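Local atomic coordinates of pyridoxine 4-oxidase (Mesorhizobium loti, PDB entry 4HA6), a protein that oxidises the 4-hydroxymethyl group of pyridoxine to the aldehyde pyridoxal with a bound FAD and molecular oxygen, as a member of the GMC oxidoreductase family. Residues 257-260 / 261-264; 488-491 / 492-496; 280-283 / 284-287. All coordinates share one frame; numbering follows the deposited sequence. Where two conformers were deposited one is given.

How the contacts relate
Contacts 1 and 2 are buried helical turns, whereas contact 3 is a pair of beta turns near the surface. Contact 1 closes the C-terminal end of helix 252-262, and contact 3 packs against the same helix: Ile285 CG2 lies 3.9 Å from Met261 CG, and Gly264 O probably accepts a hydrogen bond from Ile280 N. Contact 2, at the start of helix 490-506, stands apart, its centre about 23 Å from the centres of the other two. Its chemistry is that of the flavin site, with a backbone amide on the cofactor. Contact 1 joins apolar packing to a buried guanidinium and a serine hydroxyl, while contact 3 has a small apolar cluster inside and charged side chains outside.

Contact 1. Residues 257-260 / 261-264; sequences PALL and MRSG
The guanidinium of Arg262 folds back over the preceding turn of helix 252-262, turning one face to Ala258 O and Leu259 CA, both offset toward its rim. NH2 reaches Leu259 CD1 at 3.5 Å, where the two side chains cross at about a right angle. The bend at chi3 (-42°) brings the group back along the helix instead of letting it extend outward. Further along, Ser263 OG donates to Leu259 O (2.8 Å), approaching from 31° outside the carbonyl plane; the same hydroxyl also bonds Leu221 N. On another side of the helix, Met261 bends at chi3 (-90°) and lays CE 4.1 Å from Pro257 CB. Met261 N and Arg262 N make regular helical bonds to Pro257 O and Ala258 O, and Gly264, with positive phi, ends the helix in a Schellman motif. A leucine at Arg262, without the NE donor to Arg219 O, would probably weaken the tie to strand 217-224 beside the FAD. The buried guanidinium thus uses backbone carbonyls through NE and, weakly, through NH2 (to Val218 O), while NH1 bonds a glycerol, probably from the crystallisation liquor, and has a long, weak ion pair with Glu255; one face rests on the helix.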
loop_
_atom_site.group_PDB
_atom_site.type_symbol
_atom_site.label_atom_id
_atom_site.label_comp_id
_atom_site.label_asym_id
_atom_site.label_seq_id
_atom_site.Cartn_x
_atom_site.Cartn_y
_atom_site.Cartn_z
ATOM N N PRO A 257 -11.273 -3.090 9.300
ATOM C CA PRO A 257 -12.206 -2.336 10.148
ATOM C C PRO A 257 -13.671 -2.698 9.869
ATOM O O PRO A 257 -14.481 -2.733 10.810
ATOM C CB PRO A 257 -11.931 -0.871 9.778
ATOM C CG PRO A 257 -11.260 -0.901 8.445
ATOM C CD PRO A 257 -10.471 -2.199 8.438
ATOM N N ALA A 258 -14.019 -2.964 8.610
ATOM C CA ALA A 258 -15.404 -3.315 8.293
ATOM C C ALA A 258 -15.836 -4.586 9.026
ATOM O O ALA A 258 -16.955 -4.668 9.536
ATOM C CB ALA A 258 -15.598 -3.475 6.790
ATOM N N LEU A 259 -14.958 -5.586 9.059
ATOM C CA LEU A 259 -15.289 -6.834 9.740
ATOM C C LEU A 259 -15.511 -6.563 11.212
ATOM O O LEU A 259 -16.449 -7.100 11.813
ATOM C CB LEU A 259 -14.179 -7.873 9.565
ATOM C CG LEU A 259 -14.372 -9.172 10.354
ATOM C CD1 LEU A 259 -15.765 -9.796 10.102
ATOM C CD2 LEU A 259 -13.260 -10.162 10.032
ATOM N N LEU A 260 -14.648 -5.740 11.801
ATOM C CA LEU A 260 -14.786 -5.419 13.224
ATOM C C LEU A 260 -16.119 -4.704 13.498
ATOM O O LEU A 260 -16.835 -5.051 14.463
ATOM C CB LEU A 260 -13.583 -4.617 13.734
ATOM C CG LEU A 260 -12.241 -5.370 13.705
ATOM C CD1 LEU A 260 -11.081 -4.436 13.979
ATOM C CD2 LEU A 260 -12.228 -6.541 14.699
ATOM N N MET A 261 -16.484 -3.754 12.634
ATOM C CA MET A 261 -17.744 -3.029 12.827
ATOM C C MET A 261 -18.979 -3.931 12.645
ATOM O O MET A 261 -19.906 -3.899 13.469
ATOM C CB MET A 261 -17.798 -1.777 11.942
ATOM C CG MET A 261 -16.719 -0.740 12.278
ATOM S SD MET A 261 -16.861 0.788 11.289
ATOM C CE MET A 261 -15.837 0.412 9.845
ATOM N N ARG A 262 -18.981 -4.750 11.590
ATOM C CA ARG A 262 -20.035 -5.760 11.392
ATOM C C ARG A 262 -20.195 -6.673 12.617
ATOM O O ARG A 262 -21.283 -7.194 12.860
ATOM C CB ARG A 262 -19.770 -6.619 10.135
ATOM C CG ARG A 262 -20.152 -5.951 8.808
ATOM C CD ARG A 262 -20.170 -6.941 7.630
ATOM N NE ARG A 262 -19.034 -7.868 7.642
ATOM C CZ ARG A 262 -17.887 -7.671 6.989
ATOM N NH1 ARG A 262 -17.708 -6.577 6.256
ATOM N NH2 ARG A 262 -16.912 -8.571 7.066
ATOM N N SER A 263 -19.108 -6.857 13.376
ATOM C CA SER A 263 -19.102 -7.729 14.546
ATOM C C SER A 263 -19.486 -6.966 15.801
ATOM O O SER A 263 -19.473 -7.525 16.899
ATOM C CB SER A 263 -17.730 -8.369 14.744
ATOM O OG SER A 263 -17.317 -9.079 13.590
ATOM N N GLY A 264 -19.829 -5.690 15.639
ATOM C CA GLY A 264 -20.255 -4.883 16.767
ATOM C C GLY A 264 -19.072 -4.340 17.538
ATOM O O GLY A 264 -19.203 -3.967 18.706
#

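Contact 2. Residues 488-491 / 492-496. With FAD (flavin-adenine dinucleotide), chain B.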
loop_
_atom_site.group_PDB
_atom_site.type_symbol
_atom_site.label_atom_id
_atom_site.label_comp_id
_atom_site.label_asym_id
_atom_site.label_seq_id
_atom_site.Cartn_x
_atom_site.Cartn_y
_atom_site.Cartn_z
ATOM N N PRO A 488 5.618 3.756 -1.511
ATOM C CA PRO A 488 4.733 2.591 -1.517
ATOM C C PRO A 488 4.900 1.708 -0.267
ATOM O O PRO A 488 6.023 1.511 0.220
ATOM C CB PRO A 488 5.155 1.860 -2.803
ATOM C CG PRO A 488 5.626 2.958 -3.709
ATOM C CD PRO A 488 6.357 3.901 -2.781
ATOM N N ILE A 489 3.780 1.176 0.228
ATOM C CA ILE A 489 3.722 0.572 1.556
ATOM C C ILE A 489 3.786 -0.958 1.630
ATOM O O ILE A 489 3.706 -1.528 2.725
ATOM C CB ILE A 489 2.418 0.977 2.266
ATOM C CG1 ILE A 489 1.199 0.429 1.507
ATOM C CG2 ILE A 489 2.332 2.501 2.435
ATOM C CD1 ILE A 489 -0.130 0.741 2.203
ATOM N N HIS A 490 3.892 -1.641 0.495
ATOM C CA HIS A 490 3.839 -3.103 0.523
ATOM C C HIS A 490 4.987 -3.682 1.366
ATOM O O HIS A 490 4.781 -4.619 2.146
ATOM C CB HIS A 490 3.833 -3.670 -0.902
ATOM C CG HIS A 490 3.594 -5.146 -0.986
ATOM N ND1 HIS A 490 4.471 -6.002 -1.621
ATOM C CD2 HIS A 490 2.569 -5.913 -0.545
ATOM C CE1 HIS A 490 3.993 -7.235 -1.565
ATOM N NE2 HIS A 490 2.841 -7.211 -0.918
ATOM N N ALA A 491 6.185 -3.115 1.244
ATOM C CA ALA A 491 7.323 -3.629 2.021
ATOM C C ALA A 491 6.994 -3.550 3.512
ATOM O O ALA A 491 7.290 -4.468 4.285
ATOM C CB ALA A 491 8.591 -2.833 1.722
ATOM N N ALA A 492 6.380 -2.432 3.902
ATOM C CA ALA A 492 5.999 -2.191 5.293
ATOM C C ALA A 492 4.936 -3.162 5.787
ATOM O O ALA A 492 4.996 -3.641 6.930
ATOM C CB ALA A 492 5.511 -0.753 5.469
ATOM N N VAL A 493 3.946 -3.440 4.945
ATOM C CA VAL A 493 2.907 -4.401 5.320
ATOM C C VAL A 493 3.557 -5.768 5.543
ATOM O O VAL A 493 3.190 -6.517 6.465
ATOM C CB VAL A 493 1.845 -4.558 4.211
ATOM C CG1 VAL A 493 0.808 -5.599 4.609
ATOM C CG2 VAL A 493 1.172 -3.217 3.911
ATOM N N LEU A 494 4.526 -6.101 4.697
ATOM C CA LEU A 494 5.198 -7.387 4.810
ATOM C C LEU A 494 6.073 -7.395 6.063
ATOM O O LEU A 494 6.088 -8.373 6.812
ATOM C CB LEU A 494 5.995 -7.705 3.537
ATOM C CG LEU A 494 5.192 -7.863 2.232
ATOM C CD1 LEU A 494 6.155 -7.965 1.052
ATOM C CD2 LEU A 494 4.266 -9.067 2.252
ATOM N N ALA A 495 6.760 -6.288 6.325
ATOM C CA ALA A 495 7.515 -6.177 7.582
ATOM C C ALA A 495 6.596 -6.322 8.805
ATOM O O ALA A 495 6.941 -7.008 9.761
ATOM C CB ALA A 495 8.301 -4.883 7.635
ATOM N N ILE A 496 5.415 -5.715 8.763
ATOM C CA ILE A 496 4.446 -5.896 9.843
ATOM C C ILE A 496 4.084 -7.362 10.031
ATOM O O ILE A 496 3.980 -7.865 11.162
ATOM C CB ILE A 496 3.141 -5.090 9.588
ATOM C CG1 ILE A 496 3.416 -3.600 9.710
ATOM C CG2 ILE A 496 2.038 -5.474 10.606
ATOM C CD1 ILE A 496 2.235 -2.743 9.319
HETATM P PA FAD B . -4.436 -6.925 0.869
HETATM O O1A FAD B . -3.151 -7.397 0.203
HETATM O O2A FAD B . -5.351 -6.013 0.101
HETATM O O5B FAD B . -5.246 -8.251 1.319
HETATM C C5B FAD B . -6.598 -8.260 1.765
HETATM C C4B FAD B . -7.120 -9.650 1.430
HETATM O O4B FAD B . -8.172 -10.053 2.314
HETATM C C3B FAD B . -7.695 -9.687 0.020
HETATM O O3B FAD B . -7.179 -10.876 -0.601
HETATM C C2B FAD B . -9.206 -9.771 0.219
HETATM O O2B FAD B . -9.841 -10.495 -0.850
HETATM C C1B FAD B . -9.322 -10.485 1.562
HETATM N N9A FAD B . -10.533 -10.142 2.365
HETATM C C8A FAD B . -11.049 -8.910 2.566
HETATM N N7A FAD B . -12.144 -8.980 3.372
HETATM C C5A FAD B . -12.342 -10.276 3.707
HETATM C C6A FAD B . -13.316 -11.037 4.534
HETATM N N6A FAD B . -14.333 -10.399 5.196
HETATM N N1A FAD B . -13.155 -12.389 4.614
HETATM C C2A FAD B . -12.150 -13.028 3.979
HETATM N N3A FAD B . -11.235 -12.386 3.218
HETATM C C4A FAD B . -11.273 -11.035 3.043
HETATM N N1 FAD B . 2.472 -1.181 -2.843
HETATM C C2 FAD B . 3.797 -1.096 -3.063
HETATM O O2 FAD B . 4.567 -1.113 -2.076
HETATM N N3 FAD B . 4.320 -0.966 -4.297
HETATM C C4 FAD B . 3.554 -0.931 -5.400
HETATM O O4 FAD B . 4.057 -0.795 -6.547
HETATM C C4X FAD B . 2.085 -1.020 -5.239
HETATM N N5 FAD B . 1.241 -0.976 -6.291
HETATM C C5X FAD B . -0.100 -1.079 -6.114
HETATM C C6 FAD B . -0.962 -1.043 -7.209
HETATM C C7 FAD B . -2.337 -1.156 -7.029
HETATM C C7M FAD B . -3.255 -1.118 -8.225
HETATM C C8 FAD B . -2.894 -1.319 -5.657
HETATM C C8M FAD B . -4.383 -1.434 -5.466
HETATM C C9 FAD B . -2.042 -1.359 -4.555
HETATM C C9A FAD B . -0.665 -1.237 -4.745
HETATM N N10 FAD B . 0.204 -1.271 -3.640
HETATM C C10 FAD B . 1.585 -1.162 -3.859
HETATM C "C1'" FAD B . -0.333 -1.412 -2.281
HETATM C "C2'" FAD B . -0.124 -2.802 -1.702
HETATM O "O2'" FAD B . -0.478 -3.800 -2.673
HETATM C "C3'" FAD B . -1.022 -2.909 -0.468
HETATM O "O3'" FAD B . -0.755 -1.785 0.386
HETATM C "C4'" FAD B . -0.785 -4.207 0.284
HETATM O "O4'" FAD B . -1.004 -5.297 -0.628
HETATM C "C5'" FAD B . -1.702 -4.322 1.506
HETATM O "O5'" FAD B . -1.750 -5.692 1.898
HETATM P P FAD B . -2.750 -6.147 3.063
HETATM O O1P FAD B . -2.368 -7.530 3.576
HETATM O O2P FAD B . -2.921 -5.013 4.053
HETATM O O3P FAD B . -4.149 -6.228 2.285
HETATM O O HOH W 1 6.699 0.255 2.686
#
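This is a first-turn contact at the N-terminal end of helix 490-506, where the chain enters the helix against the flavin and ribityl chain of FAD in the GMC oxidoreductase fold. The backbone bonds are helical, Val493 N to Ile489 O and Leu494 N to His490 O. Ahead of them, His490 N donates to the flavin carbonyl oxygen O2 at 2.7 Å with an N-H...O angle of 151°. The amide therefore points from the helix start into the pyrimidine part of the isoalloxazine, and the positive end of the helix dipole would probably help stabilise negative charge there. Pro488, which also touches the bound pyridoxamine, lies with CB 3.1 Å from FAD O2, while Ile489 CG1 approaches the ribityl O3' at 3.2 Å. A water accepts from Ala492 N and lies 2.8 Å from Pro488 O, bridging the entry to the helix. Beyond the segments, His490 NE2 makes a weak hydrogen bond to Ser11 OG, and its ring meets that of His88 edge-to-face. With CG anti to the backbone N (chi1 -172°), the His490 ring is brought against the Leu494 branch, whose CD1 makes a CH-pi contact over its face, 3.8 Å from the ring centroid and nearest to CE1.

Contact 3. Residues 280-283 / 284-287; sequences IDMP and DIGR
Ile285 CD1 meets Met282 CB at 3.7 Å and Met282 SD at 3.9 Å, so the tip of the isoleucine chain abuts the base and sulfur of the methionine, the two chains crossing at a slant. The methionine turns at its CG-SD bond (chi3 67°), which directs only CE. A type I beta turn from Met282 to Ile285 sets this pair together, though its closing bond, Ile285 N to Met282 O, is weak at 3.3 Å. A type II turn from Asp284 to Arg287 follows directly, with Arg287 N bonded to Asp284 O at 3.1 Å. Gly286 has the positive phi of that turn's third position, where a side chain would be jammed against the preceding carbonyl oxygen. The Arg287 side chain has two conformations, one of which brings CD near Pro283 O, so this contact is doubtful. Asp284 OD2 forms a salt bridge with Arg452, tying the double turn to another loop, while the Gly286 backbone bonds to Val371 and Thr450. Toward the interior, Ile285 packs on Pro257, Leu260 and Met261 of helix 252-262, and both it and Met282 touch Ile265 of strand 265-266, the parallel partner of strand 280-281 from which the turns emerge.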
loop_
_atom_site.group_PDB
_atom_site.type_symbol
_atom_site.label_atom_id
_atom_site.label_comp_id
_atom_site.label_asym_id
_atom_site.label_seq_id
_atom_site.Cartn_x
_atom_site.Cartn_y
_atom_site.Cartn_z
ATOM N N ILE A 280 -18.479 -3.708 21.654
ATOM C CA ILE A 280 -17.304 -3.044 22.203
ATOM C C ILE A 280 -17.134 -1.678 21.561
ATOM O O ILE A 280 -16.890 -1.580 20.354
ATOM C CB ILE A 280 -16.014 -3.850 21.973
ATOM C CG1 ILE A 280 -16.162 -5.294 22.468
ATOM C CG2 ILE A 280 -14.858 -3.188 22.685
ATOM C CD1 ILE A 280 -14.958 -6.162 22.094
ATOM N N ASP A 281 -17.248 -0.620 22.355
ATOM C CA ASP A 281 -17.159 0.722 21.780
ATOM C C ASP A 281 -15.688 1.127 21.596
ATOM O O ASP A 281 -15.000 1.467 22.556
ATOM C CB ASP A 281 -17.925 1.728 22.648
ATOM C CG ASP A 281 -17.865 3.144 22.097
ATOM O OD1 ASP A 281 -17.576 3.312 20.893
ATOM O OD2 ASP A 281 -18.118 4.099 22.862
ATOM N N MET A 282 -15.203 1.077 20.360
ATOM C CA MET A 282 -13.829 1.491 20.088
ATOM C C MET A 282 -13.895 2.626 19.071
ATOM O O MET A 282 -14.083 2.393 17.866
ATOM C CB MET A 282 -12.991 0.321 19.563
ATOM C CG MET A 282 -12.944 -0.900 20.490
ATOM S SD MET A 282 -11.669 -2.113 20.022
ATOM C CE MET A 282 -10.177 -1.162 20.361
ATOM N N PRO A 283 -13.806 3.868 19.566
ATOM C CA PRO A 283 -14.028 5.054 18.726
ATOM C C PRO A 283 -13.040 5.178 17.565
ATOM O O PRO A 283 -13.379 5.815 16.583
ATOM C CB PRO A 283 -13.846 6.211 19.705
ATOM C CG PRO A 283 -14.313 5.626 21.035
ATOM C CD PRO A 283 -13.836 4.187 21.007
ATOM N N ASP A 284 -11.861 4.578 17.659
ATOM C CA ASP A 284 -10.842 4.815 16.633
ATOM C C ASP A 284 -10.826 3.798 15.487
ATOM O O ASP A 284 -10.009 3.919 14.565
ATOM C CB ASP A 284 -9.452 4.947 17.269
ATOM C CG ASP A 284 -9.162 6.360 17.747
ATOM O OD1 ASP A 284 -10.122 7.155 17.888
ATOM O OD2 ASP A 284 -7.974 6.671 17.982
ATOM N N ILE A 285 -11.717 2.804 15.541
ATOM C CA ILE A 285 -11.818 1.844 14.444
ATOM C C ILE A 285 -12.372 2.520 13.204
ATOM O O ILE A 285 -13.462 3.114 13.236
ATOM C CB ILE A 285 -12.679 0.609 14.810
ATOM C CG1 ILE A 285 -11.880 -0.323 15.728
ATOM C CG2 ILE A 285 -13.086 -0.160 13.535
ATOM C CD1 ILE A 285 -12.677 -1.483 16.303
ATOM N N GLY A 286 -11.616 2.455 12.112
ATOM C CA GLY A 286 -12.033 3.124 10.894
ATOM C C GLY A 286 -11.469 4.530 10.746
ATOM O O GLY A 286 -11.513 5.082 9.649
ATOM N N ARG A 287 -10.950 5.109 11.832
ATOM C CA ARG A 287 -10.398 6.463 11.792
ATOM C C ARG A 287 -8.896 6.413 11.464
ATOM O O ARG A 287 -8.342 5.326 11.277
ATOM C CB ARG A 287 -10.662 7.182 13.123
ATOM C CG ARG A 287 -12.158 7.368 13.419
ATOM C CD ARG A 287 -12.414 8.485 14.441
ATOM N NE ARG A 287 -11.960 9.779 13.935
ATOM C CZ ARG A 287 -12.615 10.505 13.029
ATOM N NH1 ARG A 287 -13.766 10.071 12.519
ATOM N NH2 ARG A 287 -12.115 11.667 12.625
#